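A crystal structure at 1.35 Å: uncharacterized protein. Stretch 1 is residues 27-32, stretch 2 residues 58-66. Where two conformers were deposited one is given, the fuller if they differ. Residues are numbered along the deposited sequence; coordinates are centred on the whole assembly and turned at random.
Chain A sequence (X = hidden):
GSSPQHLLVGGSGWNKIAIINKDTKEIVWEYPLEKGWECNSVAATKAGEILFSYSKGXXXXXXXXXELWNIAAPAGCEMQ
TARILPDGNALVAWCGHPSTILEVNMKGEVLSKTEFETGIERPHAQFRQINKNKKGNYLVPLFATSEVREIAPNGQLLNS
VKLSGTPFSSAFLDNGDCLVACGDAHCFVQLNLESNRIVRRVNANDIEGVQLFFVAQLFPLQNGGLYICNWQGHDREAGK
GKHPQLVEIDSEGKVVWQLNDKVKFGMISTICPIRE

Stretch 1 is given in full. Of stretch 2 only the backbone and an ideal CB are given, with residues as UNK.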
# COMPACT_ATOMS: atom_id res chain seq x y z
N ILE A 27 -6.75 3.13 19.13
CA ILE A 27 -6.29 4.30 18.34
C ILE A 27 -5.72 5.33 19.32
O ILE A 27 -6.46 5.80 20.23
CB ILE A 27 -7.43 4.88 17.51
CG1 ILE A 27 -7.80 3.91 16.40
CG2 ILE A 27 -7.03 6.26 16.90
CD1 ILE A 27 -8.99 4.35 15.51
N VAL A 28 -4.44 5.65 19.21
CA VAL A 28 -3.81 6.60 20.12
C VAL A 28 -3.57 7.97 19.50
O VAL A 28 -3.17 8.90 20.20
CB VAL A 28 -2.52 6.03 20.71
CG1 VAL A 28 -2.83 4.73 21.52
CG2 VAL A 28 -1.45 5.80 19.65
N TRP A 29 -3.80 8.11 18.20
CA TRP A 29 -3.55 9.35 17.46
C TRP A 29 -4.30 9.27 16.15
O TRP A 29 -4.38 8.16 15.55
CB TRP A 29 -2.07 9.44 17.17
CG TRP A 29 -1.58 10.60 16.30
CD1 TRP A 29 -1.09 11.79 16.74
CD2 TRP A 29 -1.46 10.62 14.88
NE1 TRP A 29 -0.68 12.56 15.65
CE2 TRP A 29 -0.91 11.86 14.50
CE3 TRP A 29 -1.79 9.72 13.88
CZ2 TRP A 29 -0.65 12.20 13.17
CZ3 TRP A 29 -1.54 10.06 12.54
CH2 TRP A 29 -0.98 11.27 12.21
N GLU A 30 -4.93 10.37 15.74
CA GLU A 30 -5.55 10.50 14.42
C GLU A 30 -5.11 11.81 13.75
O GLU A 30 -4.61 12.77 14.41
CB GLU A 30 -7.09 10.46 14.45
CG GLU A 30 -7.65 9.10 14.82
CD GLU A 30 -9.16 9.00 14.79
OE1 GLU A 30 -9.85 10.05 14.76
OE2 GLU A 30 -9.68 7.84 14.78
N TYR A 31 -5.30 11.84 12.43
CA TYR A 31 -5.11 13.06 11.65
C TYR A 31 -6.16 13.06 10.55
O TYR A 31 -6.41 12.02 9.91
CB TYR A 31 -3.70 13.06 11.05
CG TYR A 31 -3.30 14.30 10.28
CD1 TYR A 31 -3.57 14.43 8.92
CD2 TYR A 31 -2.67 15.36 10.92
CE1 TYR A 31 -3.21 15.55 8.21
CE2 TYR A 31 -2.29 16.52 10.21
CZ TYR A 31 -2.58 16.60 8.84
OH TYR A 31 -2.20 17.71 8.11
N PRO A 32 -6.84 14.19 10.33
CA PRO A 32 -7.99 14.20 9.44
C PRO A 32 -7.63 14.27 7.96
O PRO A 32 -6.62 14.88 7.55
CB PRO A 32 -8.71 15.48 9.85
CG PRO A 32 -7.60 16.39 10.22
CD PRO A 32 -6.59 15.51 10.95
N UNK A 58 0.40 14.31 -1.97
CA UNK A 58 1.06 13.55 -0.89
C UNK A 58 1.77 14.55 -0.01
O UNK A 58 2.26 15.59 -0.51
CB UNK A 58 2.04 12.50 -1.43
N UNK A 59 1.83 14.26 1.26
CA UNK A 59 2.49 15.17 2.18
C UNK A 59 3.18 14.43 3.30
O UNK A 59 2.83 13.26 3.60
CB UNK A 59 1.48 16.17 2.76
N UNK A 60 4.17 15.07 3.91
CA UNK A 60 4.85 14.58 5.10
C UNK A 60 4.54 15.54 6.27
O UNK A 60 4.60 16.76 6.09
CB UNK A 60 6.36 14.46 4.86
N UNK A 61 4.23 14.96 7.42
CA UNK A 61 3.92 15.69 8.64
C UNK A 61 4.76 15.13 9.77
O UNK A 61 5.24 13.99 9.75
CB UNK A 61 2.43 15.61 8.97
N UNK A 62 4.90 15.94 10.82
CA UNK A 62 5.51 15.47 12.05
C UNK A 62 4.52 14.71 12.83
O UNK A 62 3.32 14.84 12.64
CB UNK A 62 6.07 16.62 12.88
N UNK A 63 5.03 14.01 13.85
CA UNK A 63 4.20 13.26 14.70
C UNK A 63 3.23 14.13 15.46
O UNK A 63 2.16 13.67 15.82
CB UNK A 63 5.06 12.44 15.66
N UNK A 64 3.56 15.41 15.69
CA UNK A 64 2.65 16.35 16.32
C UNK A 64 1.77 17.14 15.36
O UNK A 64 1.09 18.10 15.73
CB UNK A 64 3.46 17.33 17.17
N UNK A 65 1.81 16.74 14.09
CA UNK A 65 0.83 17.23 13.15
C UNK A 65 1.23 18.43 12.32
O UNK A 65 0.38 18.98 11.64
CB UNK A 65 -0.45 17.58 13.92
N UNK A 66 2.51 18.86 12.35
CA UNK A 66 2.93 20.00 11.57
C UNK A 66 3.35 19.55 10.18
O UNK A 66 4.05 18.55 10.02
CB UNK A 66 4.07 20.74 12.27

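Position 58 lies on a strand, and its CB has nothing of stretch 1 within 5.5 Å. Stretch 1 sets no preference here. The residue is Ala58.

Position 59 points its CA-to-CB bond toward stretch 1, but the gap is wide. A long side chain could cross it and run toward the OH of Tyr31; Lys, Arg, Gln or Glu would suit. The residue is Lys59. Its CD comes to 4.4 Å from Tyr31 OH. One water joins the two ends, 2.8 Å from Lys59 NZ, whose proton it accepts, and 2.8 Å from Tyr31 OH.

Position 60 is out of reach of stretch 1, so many residues would do. It is Met60, modelled as selenomethionine.

Position 61 points toward stretch 1. Its ideal CB is 5.0 Å from Tyr31 CE2, and the Trp29 ring is also near. Two aromatic rings favour an apolar side chain of moderate length, such as Ile, Leu, Met or Val. The residue is Ile61, with chi1 p and chi2 t. Its CD1 sits over one face of the Tyr31 ring, 3.7 Å from CD1 to the ring centroid, a CH-pi contact. The same methyl meets the edge of Trp29, with Ile61 CD1 4.0 Å from Trp29 CH2.

Position 62 points away and opens a type I turn that ends at 65. Small polar residues such as Ser, Thr, Asp or Asn suit such a start. The residue is Thr62. Its OG1 accepts from the N of residue 66 at 2.9 Å.

Position 63 points sideways, with no close contact at CB. A long chain could still fold back over Trp29; Arg, Lys, Gln or Met could try. The residue is Arg63. Its guanidinium lies over one face of the indole, CZ 4.1 Å from the centroid of the five-membered ring of Trp29, a cation-pi contact. Its NE and NH2 are hydrogen-bonded elsewhere in the structure.

Position 64 points away, so polar residues fit. Asp64 OD1 accepts a very short hydrogen bond of 2.4 Å from Thr62 OG1.

Position 65 has phi/psi of 95/10. A CB would jam against the carbonyl O of the residue before, which calls for glycine. That CB would also lie 4.3 Å from Tyr31 CE2. The residue is Gly65. A water donates to Gly65 O at 2.7 Å and lies 2.6 Å from Tyr31 OH, bridging the stretches.

Position 66 points away, so many residues would suit. Arg66 forms a salt bridge, its NE 3.0 Å from Asp64 OD1.

Stretch 2, residues 58-66: AKMITRDGR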
# COMPACT_ATOMS: atom_id res chain seq x y z
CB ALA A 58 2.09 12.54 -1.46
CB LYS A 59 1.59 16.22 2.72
CG LYS A 59 0.51 15.74 3.66
CD LYS A 59 -0.29 16.90 4.27
CE LYS A 59 -1.13 17.63 3.20
NZ LYS A 59 -1.77 18.85 3.76
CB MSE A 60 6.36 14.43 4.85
CG MSE A 60 7.09 13.75 5.99
SE MSE A 60 8.95 13.39 5.68
CE MSE A 60 8.74 11.75 4.80
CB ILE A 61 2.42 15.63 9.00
CG1 ILE A 61 1.94 14.19 9.25
CG2 ILE A 61 1.58 16.24 7.87
CD1 ILE A 61 0.50 14.06 9.79
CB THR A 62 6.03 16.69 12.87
OG1 THR A 62 4.92 17.47 13.30
CG2 THR A 62 7.04 17.57 12.11
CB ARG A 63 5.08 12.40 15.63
CG ARG A 63 4.35 11.49 16.55
CD ARG A 63 3.44 10.46 15.84
NE ARG A 63 2.90 9.54 16.84
CZ ARG A 63 1.97 9.88 17.74
NH1 ARG A 63 1.45 11.10 17.76
NH2 ARG A 63 1.56 8.97 18.62
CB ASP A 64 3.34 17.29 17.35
CG ASP A 64 4.31 18.28 16.77
OD1 ASP A 64 4.58 18.32 15.56
OD2 ASP A 64 4.84 19.07 17.58
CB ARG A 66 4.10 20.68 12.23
CG ARG A 66 3.68 21.44 13.50
CD ARG A 66 4.86 22.10 14.21
NE ARG A 66 5.64 21.08 14.89
CZ ARG A 66 6.95 20.85 14.73
NH1 ARG A 66 7.69 21.61 13.92
NH2 ARG A 66 7.52 19.85 15.40
O HOH W 1 -3.58 18.17 5.75
O HOH W 2 -0.63 19.49 9.19
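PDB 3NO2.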